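Local coordinates for conserved domain protein (Porphyromonas gingivalis, PDB 3PNN), which is a predicted glycosyltransferase with a Rossmann-like alpha/beta/alpha fold, probably forming glycosidic linkages by transferring a sugar from an activated donor, at residues Val54-His57 with Ser58-Lys61; Glu189-Asp192 with Gly193-Ser196; Asn254-Arg258 with Ser259-Ser263; Val285-Lys288 with Leu289-Leu292. All coordinates share one frame; numbering follows the deposited sequence.

Contact 1 of 4, residues Val54-His57 with Ser58-Lys61; sequences VIRH and SFEK
Between the end of strand 50-55 and the start of helix 60-71 the chain turns on two backbone bonds, Phe59 N to Arg56 O (3.3 Å) and Glu60 N to His57 O (3.1 Å), the latter nearly straight at 171°. A side-chain bond closes the same turn: ND1 of His57 donates to OE1 of Glu60 at 3.2 Å. The acceptor lies in the imidazole plane, whereas the ring meets the carboxylate oxygen from above its plane, the two planes being 52° apart. Both side chains run alongside each other, and Glu60 OE2 is engaged by Arg64 one helical turn on, an arrangement that would favour a charged carboxylate. The imidazole also stacks on Phe81. Phe59, at the N-cap position, holds CG between its backbone N and carbonyl carbon (chi1 60°), which swings the ring back under the strand end. There CE1 meets Ile55 CB at 3.6 Å, CE2 meets Arg56 CB at 3.7 Å, and Arg56 O lies over one face, offset toward the rim. Water 1 accepts a hydrogen bond from Lys61 N and donates one to His57 O. This is the strand-to-helix turn of the beta-alpha-beta unit 50-55, 60-71, 77-81 in the Rossmann-like fold.

Contact 2 of 4, residues Glu189-Asp192 with Gly193-Ser196; sequences ERTD and GTIS
Glu189 and Ser196 pair through both backbone groups: Glu189 N donates to Ser196 O at 3.2 Å and Ser196 N to Glu189 O at 3.0 Å, both close to straight. Nearer the turn, Thr191 N reaches Thr194 O at 3.0 Å, bent to 145°, while the return bond from Thr194 N to Thr191 O is weak at 3.5 Å. Arg190 and Ile195 form the non-hydrogen-bonded pair between them. Here the backbones approach through CA-H...O contacts; Ile195 CA lies 3.4 Å from Glu189 O, a weak addition to its bond from Ser196 N. Thr191 to Thr194 is a type I' turn, with Asp192 and Gly193 both at positive phi. On the face of Arg190 and Ile195, the arginine chain bends at chi3 (-68°) and brings NE to 4.2 Å from Ile195 CG1; its NH1 is taken by the carboxylate of Glu209 and by Gly157 O. On the other face the hydroxyls Thr191 OG1 and Ser196 OG stand 3.6 Å apart. The hairpin is therefore held mainly by main-chain bonds, of which only the one closing the turn is weak, while the arginine's charge is probably balanced, at least in part, by Glu209, joining the hairpin to neighbouring loops.

Contact 3 of 4, residues Asn254-Arg258 with Ser259-Ser263; sequences NDLIR and SGRAS
Ser259 OG and Ala262 N both donate to Leu256 O, at 3.0 Å and 3.2 Å, arriving from opposite faces of the carbonyl plane. With chi1 at 68° the serine hydroxyl lies between its own N and carbonyl carbon, turned back onto the last turn of the helix. Ser259 N keeps the i to i+4 bond to Asp255 O at 3.1 Å; Gly260 N tightens to a more bent i to i+3 bond with Ile257 O at 3.2 Å. Water 3 donates to Ser259 OG and accepts from Arg261 NH2, in the guanidinium plane; its approach to Asp255 is implausibly short and doubtful. The arginine and aspartate, with NH2 and OD2 4.4 Å apart, are too distant for a direct salt bridge. The main partner of Arg261 is Glu230 on helix 223-239. This is the C-terminal end of helix 249-259, where Gly260 leaves helical angles with positive phi and the chain turns toward strand 263-268. Water 4 spans Ile257 O and Ala262 O on the way. Packing completes the turn: Ala262 CB rests on Leu256 CB at 3.8 Å, and Leu256 CD2 comes within 3.7 Å of Arg261 NH2. Tyr224 and Tyr227 of helix 223-239 also touch Leu256.

Contact 4 of 4, residues Val285-Lys288 with Leu289-Leu292; sequences VVAK and LREL
Lys288, in the conformer described, lays its aliphatic chain obliquely across Leu292, CE coming to 3.9 Å from both CG and CD2 of the leucine. The chain starts anti to the backbone N but bends at chi2 (60°), which turns its outer carbons along the helix toward the next turn. NZ stops 4.7 Å from Glu291 OE1, so opposite charges are near each other without pairing; both residues were modelled in two conformers, and their side-chain contacts here describe one of them. In this conformer Glu291, extended beyond CG, runs past the Ala287 carbonyl, CG 3.3 Å from Ala287 O. Beneath these side chains runs the regular i to i+4 ladder of helix 282-294, in which Val285, Val286, Ala287 and Lys288 carbonyls accept from Leu289, Arg290, Glu291 and Leu292 amides. The bond from Leu289 N to Val285 O, 3.0 Å long, is nearly straight at 169°. Arg290, bent at chi2 and chi3, doubles back along the helix until NH1 lies 3.9 Å from Ala287 CB, with Ala287 CA over one face of the guanidinium. On the buried side Val285 CG1 and Leu289 CD1 make a looser apolar contact at 4.2 Å. Phe274 touches Val285 and also Lys288, while Ile28 touches Val286 and Leu289.

Overall arrangement
The four contacts are separate and local, none touching another: a strand-to-helix turn, a hairpin, a helix C-terminus and a stretch within a helix. Contact 1 and contact 2 reach the same strand network but lie on opposite sides of the chain's centre, their own centres about 40 Å apart. Contact 3 and contact 4 are likewise on opposite sides, about 38 Å between centres. The closest pair is contact 2 with contact 4, about 15 Å between nearest atoms, which sets the 189-196 hairpin and helix 282-294 in the same general region. Bound glycerol, probably from crystallisation, occurs close to Arg56 of contact 1, Val286 of contact 4 and, less closely, Arg261 of contact 3; such molecules may mark pockets, but they establish no substrate site.

Contact 1 of 4, residues Val54-His57 with Ser58-Lys61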
loop_
_atom_site.group_PDB
_atom_site.type_symbol
_atom_site.label_atom_id
_atom_site.label_comp_id
_atom_site.label_asym_id
_atom_site.label_seq_id
_atom_site.Cartn_x
_atom_site.Cartn_y
_atom_site.Cartn_z
ATOM N N VAL A 54 0.412 5.910 -9.348
ATOM C CA VAL A 54 1.344 7.023 -9.165
ATOM C C VAL A 54 2.756 6.519 -9.487
ATOM O O VAL A 54 3.218 5.536 -8.910
ATOM C CB VAL A 54 1.279 7.646 -7.752
ATOM C CG1 VAL A 54 1.467 6.586 -6.670
ATOM C CG2 VAL A 54 2.302 8.789 -7.627
ATOM N N ILE A 55 3.409 7.178 -10.438
ATOM C CA ILE A 55 4.769 6.835 -10.838
ATOM C C ILE A 55 5.596 8.121 -10.854
ATOM O O ILE A 55 5.157 9.144 -10.322
ATOM C CB ILE A 55 4.803 6.172 -12.237
ATOM C CG1 ILE A 55 4.277 7.126 -13.313
ATOM C CG2 ILE A 55 4.005 4.853 -12.252
ATOM C CD1 ILE A 55 4.685 6.682 -14.743
ATOM N N ARG A 56 6.791 8.079 -11.446
ATOM C CA ARG A 56 7.558 9.306 -11.663
ATOM C C ARG A 56 7.892 9.456 -13.142
ATOM O O ARG A 56 7.932 8.470 -13.868
ATOM C CB ARG A 56 8.816 9.328 -10.784
ATOM C CG ARG A 56 8.483 9.026 -9.326
ATOM C CD ARG A 56 9.649 9.246 -8.352
ATOM N NE ARG A 56 9.219 8.858 -7.008
ATOM C CZ ARG A 56 9.903 8.056 -6.191
ATOM N NH1 ARG A 56 11.100 7.585 -6.551
ATOM N NH2 ARG A 56 9.398 7.748 -5.000
ATOM N N HIS A 57 8.116 10.688 -13.590
ATOM C CA HIS A 57 8.395 10.926 -15.001
ATOM C C HIS A 57 9.659 10.199 -15.464
ATOM O O HIS A 57 9.753 9.803 -16.621
ATOM C CB HIS A 57 8.538 12.425 -15.284
ATOM C CG HIS A 57 7.242 13.172 -15.238
ATOM N ND1 HIS A 57 6.257 13.010 -16.190
ATOM C CD2 HIS A 57 6.772 14.091 -14.362
ATOM C CE1 HIS A 57 5.232 13.791 -15.896
ATOM N NE2 HIS A 57 5.520 14.460 -14.793
ATOM N N SER A 58 10.617 10.019 -14.554
ATOM C CA SER A 58 11.898 9.389 -14.899
ATOM C C SER A 58 11.771 7.973 -15.473
ATOM O O SER A 58 12.679 7.498 -16.154
ATOM C CB SER A 58 12.850 9.378 -13.695
ATOM O OG SER A 58 12.483 8.390 -12.752
ATOM N N PHE A 59 10.660 7.296 -15.209
ATOM C CA PHE A 59 10.466 5.968 -15.793
ATOM C C PHE A 59 9.117 5.823 -16.499
ATOM O O PHE A 59 8.618 4.718 -16.693
ATOM C CB PHE A 59 10.700 4.846 -14.762
ATOM C CG PHE A 59 9.789 4.891 -13.556
ATOM C CD1 PHE A 59 8.643 4.128 -13.513
ATOM C CD2 PHE A 59 10.116 5.654 -12.444
ATOM C CE1 PHE A 59 7.812 4.133 -12.393
ATOM C CE2 PHE A 59 9.290 5.679 -11.328
ATOM C CZ PHE A 59 8.136 4.909 -11.296
ATOM N N GLU A 60 8.549 6.949 -16.909
ATOM C CA GLU A 60 7.233 6.939 -17.524
ATOM C C GLU A 60 7.248 6.182 -18.852
ATOM O O GLU A 60 6.353 5.387 -19.130
ATOM C CB GLU A 60 6.743 8.367 -17.734
ATOM C CG GLU A 60 5.487 8.485 -18.550
ATOM C CD GLU A 60 5.141 9.936 -18.850
ATOM O OE1 GLU A 60 5.950 10.830 -18.501
ATOM O OE2 GLU A 60 4.063 10.181 -19.429
ATOM N N LYS A 61 8.260 6.428 -19.673
ATOM C CA LYS A 61 8.300 5.786 -20.992
ATOM C C LYS A 61 8.223 4.267 -20.882
ATOM O O LYS A 61 7.419 3.619 -21.564
ATOM C CB LYS A 61 9.544 6.205 -21.789
ATOM C CG LYS A 61 9.566 5.629 -23.198
ATOM C CD LYS A 61 10.851 6.005 -23.935
ATOM C CE LYS A 61 10.937 5.321 -25.290
ATOM N NZ LYS A 61 12.177 5.709 -26.030
HETATM O O HOH W 1 10.477 8.292 -19.128
HETATM O O HOH W 2 8.723 11.806 -19.178
#

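Contact 2 of 4, residues Glu189-Asp192 with Gly193-Ser196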
loop_
_atom_site.group_PDB
_atom_site.type_symbol
_atom_site.label_atom_id
_atom_site.label_comp_id
_atom_site.label_asym_id
_atom_site.label_seq_id
_atom_site.Cartn_x
_atom_site.Cartn_y
_atom_site.Cartn_z
ATOM N N GLU A 189 10.726 -10.097 14.461
ATOM C CA GLU A 189 11.188 -11.446 14.168
ATOM C C GLU A 189 10.589 -12.432 15.152
ATOM O O GLU A 189 10.345 -12.093 16.312
ATOM C CB GLU A 189 12.715 -11.533 14.287
ATOM C CG GLU A 189 13.498 -10.855 13.187
ATOM C CD GLU A 189 14.991 -11.152 13.279
ATOM O OE1 GLU A 189 15.710 -10.380 13.951
ATOM O OE2 GLU A 189 15.440 -12.160 12.687
ATOM N N ARG A 190 10.375 -13.662 14.701
ATOM C CA ARG A 190 10.043 -14.723 15.631
ATOM C C ARG A 190 11.349 -15.349 16.069
ATOM O O ARG A 190 11.991 -16.076 15.305
ATOM C CB ARG A 190 9.132 -15.782 15.006
ATOM C CG ARG A 190 8.630 -16.800 16.027
ATOM C CD ARG A 190 7.814 -17.916 15.401
ATOM N NE ARG A 190 6.539 -17.453 14.860
ATOM C CZ ARG A 190 6.287 -17.290 13.563
ATOM N NH1 ARG A 190 5.095 -16.866 13.167
ATOM N NH2 ARG A 190 7.226 -17.554 12.658
ATOM N N THR A 191 11.753 -15.032 17.293
ATOM C CA THR A 191 12.977 -15.567 17.862
ATOM C C THR A 191 12.604 -16.661 18.853
ATOM O O THR A 191 12.063 -16.387 19.925
ATOM C CB THR A 191 13.809 -14.460 18.531
ATOM O OG1 THR A 191 12.944 -13.602 19.290
ATOM C CG2 THR A 191 14.510 -13.625 17.473
ATOM N N ASP A 192 12.871 -17.901 18.458
ATOM C CA ASP A 192 12.488 -19.083 19.226
ATOM C C ASP A 192 11.114 -18.979 19.901
ATOM O O ASP A 192 11.014 -18.801 21.117
ATOM C CB ASP A 192 13.565 -19.440 20.252
ATOM C CG ASP A 192 13.513 -20.899 20.667
ATOM O OD1 ASP A 192 12.489 -21.563 20.391
ATOM O OD2 ASP A 192 14.498 -21.383 21.264
ATOM N N GLY A 193 10.059 -19.094 19.100
ATOM C CA GLY A 193 8.713 -19.230 19.625
ATOM C C GLY A 193 7.923 -17.952 19.844
ATOM O O GLY A 193 6.696 -17.979 19.806
ATOM N N THR A 194 8.609 -16.838 20.078
ATOM C CA THR A 194 7.920 -15.588 20.384
ATOM C C THR A 194 8.285 -14.451 19.432
ATOM O O THR A 194 9.457 -14.211 19.125
ATOM C CB THR A 194 8.183 -15.129 21.830
ATOM O OG1 THR A 194 9.519 -14.628 21.932
ATOM C CG2 THR A 194 8.002 -16.285 22.800
ATOM N N ILE A 195 7.261 -13.747 18.972
ATOM C CA ILE A 195 7.439 -12.632 18.060
ATOM C C ILE A 195 7.748 -11.374 18.870
ATOM O O ILE A 195 6.976 -10.995 19.748
ATOM C CB ILE A 195 6.161 -12.409 17.226
ATOM C CG1 ILE A 195 5.769 -13.697 16.485
ATOM C CG2 ILE A 195 6.343 -11.248 16.264
ATOM C CD1 ILE A 195 4.435 -13.602 15.729
ATOM N N SER A 196 8.878 -10.731 18.590
ATOM C CA SER A 196 9.207 -9.495 19.295
ATOM C C SER A 196 9.855 -8.416 18.421
ATOM O O SER A 196 10.329 -8.688 17.316
ATOM C CB SER A 196 10.077 -9.790 20.523
ATOM O OG SER A 196 11.155 -10.649 20.197
#

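Contact 3 of 4, residues Asn254-Arg258 with Ser259-Ser263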
loop_
_atom_site.group_PDB
_atom_site.type_symbol
_atom_site.label_atom_id
_atom_site.label_comp_id
_atom_site.label_asym_id
_atom_site.label_seq_id
_atom_site.Cartn_x
_atom_site.Cartn_y
_atom_site.Cartn_z
ATOM N N ASN A 254 -3.099 7.607 11.773
ATOM C CA ASN A 254 -3.028 7.608 13.232
ATOM C C ASN A 254 -3.476 8.953 13.819
ATOM O O ASN A 254 -4.204 9.013 14.826
ATOM C CB ASN A 254 -1.608 7.243 13.676
ATOM C CG ASN A 254 -1.509 6.976 15.166
ATOM O OD1 ASN A 254 -2.035 5.980 15.671
ATOM N ND2 ASN A 254 -0.819 7.856 15.877
ATOM N N ASP A 255 -3.067 10.041 13.177
ATOM C CA ASP A 255 -3.419 11.362 13.672
ATOM C C ASP A 255 -4.917 11.605 13.574
ATOM O O ASP A 255 -5.522 12.165 14.486
ATOM C CB ASP A 255 -2.673 12.445 12.893
ATOM C CG ASP A 255 -2.894 13.834 13.489
ATOM O OD1 ASP A 255 -2.089 14.245 14.347
ATOM O OD2 ASP A 255 -3.884 14.503 13.115
ATOM N N LEU A 256 -5.517 11.189 12.459
ATOM C CA LEU A 256 -6.942 11.408 12.234
ATOM C C LEU A 256 -7.822 10.598 13.179
ATOM O O LEU A 256 -8.856 11.078 13.664
ATOM C CB LEU A 256 -7.296 11.073 10.784
ATOM C CG LEU A 256 -6.695 11.996 9.725
ATOM C CD1 LEU A 256 -7.128 11.506 8.336
ATOM C CD2 LEU A 256 -7.151 13.432 9.960
ATOM N N ILE A 257 -7.442 9.350 13.431
ATOM C CA ILE A 257 -8.217 8.560 14.384
ATOM C C ILE A 257 -8.039 9.057 15.808
ATOM O O ILE A 257 -8.986 9.060 16.589
ATOM C CB ILE A 257 -7.944 7.029 14.291
ATOM C CG1 ILE A 257 -6.490 6.691 14.577
ATOM C CG2 ILE A 257 -8.274 6.513 12.918
ATOM C CD1 ILE A 257 -6.097 5.327 13.946
ATOM N N ARG A 258 -6.842 9.505 16.160
ATOM C CA ARG A 258 -6.652 10.049 17.502
ATOM C C ARG A 258 -7.470 11.323 17.761
ATOM O O ARG A 258 -7.955 11.534 18.870
ATOM C CB ARG A 258 -5.172 10.293 17.788
ATOM C CG ARG A 258 -4.365 9.003 17.879
ATOM C CD ARG A 258 -2.937 9.279 18.311
ATOM N NE ARG A 258 -2.882 10.056 19.546
ATOM C CZ ARG A 258 -2.821 9.525 20.766
ATOM N NH1 ARG A 258 -2.806 8.204 20.922
ATOM N NH2 ARG A 258 -2.775 10.314 21.833
ATOM N N SER A 259 -7.632 12.166 16.745
ATOM C CA SER A 259 -8.411 13.391 16.911
ATOM C C SER A 259 -9.925 13.110 16.843
ATOM O O SER A 259 -10.749 13.950 17.227
ATOM C CB SER A 259 -8.026 14.388 15.827
ATOM O OG SER A 259 -8.472 13.894 14.578
ATOM N N GLY A 260 -10.290 11.928 16.363
ATOM C CA GLY A 260 -11.692 11.589 16.163
ATOM C C GLY A 260 -12.277 12.005 14.812
ATOM O O GLY A 260 -13.457 11.763 14.551
ATOM N N ARG A 261 -11.474 12.633 13.952
ATOM C CA ARG A 261 -11.970 13.055 12.634
ATOM C C ARG A 261 -12.186 11.913 11.655
ATOM O O ARG A 261 -12.926 12.061 10.686
ATOM C CB ARG A 261 -11.073 14.122 11.999
ATOM C CG ARG A 261 -11.170 15.462 12.713
ATOM C CD ARG A 261 -10.500 16.576 11.932
ATOM N NE ARG A 261 -9.048 16.416 11.864
ATOM C CZ ARG A 261 -8.251 17.182 11.119
ATOM N NH1 ARG A 261 -8.769 18.163 10.381
ATOM N NH2 ARG A 261 -6.940 16.972 11.108
ATOM N N ALA A 262 -11.535 10.779 11.894
ATOM C CA ALA A 262 -11.763 9.604 11.060
ATOM C C ALA A 262 -11.916 8.358 11.910
ATOM O O ALA A 262 -11.404 8.280 13.030
ATOM C CB ALA A 262 -10.637 9.416 10.066
ATOM N N SER A 263 -12.654 7.399 11.376
ATOM C CA SER A 263 -12.720 6.077 11.967
ATOM C C SER A 263 -12.326 5.107 10.877
ATOM O O SER A 263 -12.596 5.342 9.697
ATOM C CB SER A 263 -14.130 5.773 12.481
ATOM O OG SER A 263 -15.069 5.844 11.427
HETATM O O HOH W 3 -6.213 15.233 12.936
HETATM O O HOH W 4 -11.714 7.978 15.725
#

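Contact 4 of 4, residues Val285-Lys288 with Leu289-Leu292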
loop_
_atom_site.group_PDB
_atom_site.type_symbol
_atom_site.label_atom_id
_atom_site.label_comp_id
_atom_site.label_asym_id
_atom_site.label_seq_id
_atom_site.Cartn_x
_atom_site.Cartn_y
_atom_site.Cartn_z
ATOM N N VAL A 285 7.796 -17.634 -2.612
ATOM C CA VAL A 285 6.738 -16.905 -3.294
ATOM C C VAL A 285 6.462 -17.544 -4.658
ATOM O O VAL A 285 5.307 -17.737 -5.030
ATOM C CB VAL A 285 7.087 -15.405 -3.442
ATOM C CG1 VAL A 285 5.996 -14.685 -4.252
ATOM C CG2 VAL A 285 7.248 -14.765 -2.053
ATOM N N VAL A 286 7.518 -17.857 -5.407
ATOM C CA VAL A 286 7.366 -18.616 -6.652
ATOM C C VAL A 286 6.522 -19.884 -6.408
ATOM O O VAL A 286 5.593 -20.197 -7.160
ATOM C CB VAL A 286 8.735 -19.023 -7.240
ATOM C CG1 VAL A 286 8.561 -19.989 -8.410
ATOM C CG2 VAL A 286 9.539 -17.773 -7.689
ATOM N N ALA A 287 6.843 -20.610 -5.347
ATOM C CA ALA A 287 6.134 -21.856 -5.064
ATOM C C ALA A 287 4.659 -21.614 -4.724
ATOM O O ALA A 287 3.782 -22.375 -5.141
ATOM C CB ALA A 287 6.834 -22.641 -3.950
ATOM N N LYS A 288 4.366 -20.558 -3.976
ATOM C CA LYS A 288 2.987 -20.287 -3.587
ATOM C C LYS A 288 2.133 -19.918 -4.794
ATOM O O LYS A 288 0.988 -20.357 -4.917
ATOM C CB LYS A 288 2.910 -19.175 -2.541
ATOM C CG LYS A 288 1.491 -18.880 -2.091
ATOM C CD LYS A 288 0.842 -20.109 -1.461
ATOM C CE LYS A 288 -0.564 -19.804 -0.977
ATOM N NZ LYS A 288 -1.187 -21.008 -0.363
ATOM N N LEU A 289 2.684 -19.105 -5.694
ATOM C CA LEU A 289 1.937 -18.749 -6.897
ATOM C C LEU A 289 1.682 -19.990 -7.771
ATOM O O LEU A 289 0.629 -20.127 -8.401
ATOM C CB LEU A 289 2.691 -17.679 -7.698
ATOM C CG LEU A 289 2.770 -16.305 -7.011
ATOM C CD1 LEU A 289 3.741 -15.387 -7.776
ATOM C CD2 LEU A 289 1.403 -15.649 -6.890
ATOM N N ARG A 290 2.660 -20.884 -7.833
ATOM C CA ARG A 290 2.505 -22.114 -8.618
ATOM C C ARG A 290 1.392 -22.982 -8.018
ATOM O O ARG A 290 0.550 -23.545 -8.740
ATOM C CB ARG A 290 3.830 -22.887 -8.670
ATOM C CG ARG A 290 3.937 -23.866 -9.837
ATOM C CD ARG A 290 4.455 -25.244 -9.418
ATOM N NE ARG A 290 5.674 -25.191 -8.611
ATOM C CZ ARG A 290 5.747 -25.575 -7.337
ATOM N NH1 ARG A 290 6.899 -25.494 -6.680
ATOM N NH2 ARG A 290 4.670 -26.044 -6.718
ATOM N N GLU A 291 1.397 -23.082 -6.696
ATOM C CA GLU A 291 0.386 -23.860 -5.984
ATOM C C GLU A 291 -1.034 -23.300 -6.156
ATOM O O GLU A 291 -1.981 -24.062 -6.378
ATOM C CB GLU A 291 0.765 -23.994 -4.505
ATOM C CG GLU A 291 1.951 -24.931 -4.270
ATOM C CD GLU A 291 2.628 -24.719 -2.927
ATOM O OE1 GLU A 291 2.043 -24.039 -2.059
ATOM O OE2 GLU A 291 3.754 -25.233 -2.742
ATOM N N LEU A 292 -1.187 -21.983 -6.067
ATOM C CA LEU A 292 -2.495 -21.365 -6.254
ATOM C C LEU A 292 -2.992 -21.554 -7.683
ATOM O O LEU A 292 -4.197 -21.687 -7.930
ATOM C CB LEU A 292 -2.417 -19.869 -5.953
ATOM C CG LEU A 292 -2.178 -19.513 -4.490
ATOM C CD1 LEU A 292 -1.849 -18.030 -4.355
ATOM C CD2 LEU A 292 -3.408 -19.890 -3.672
#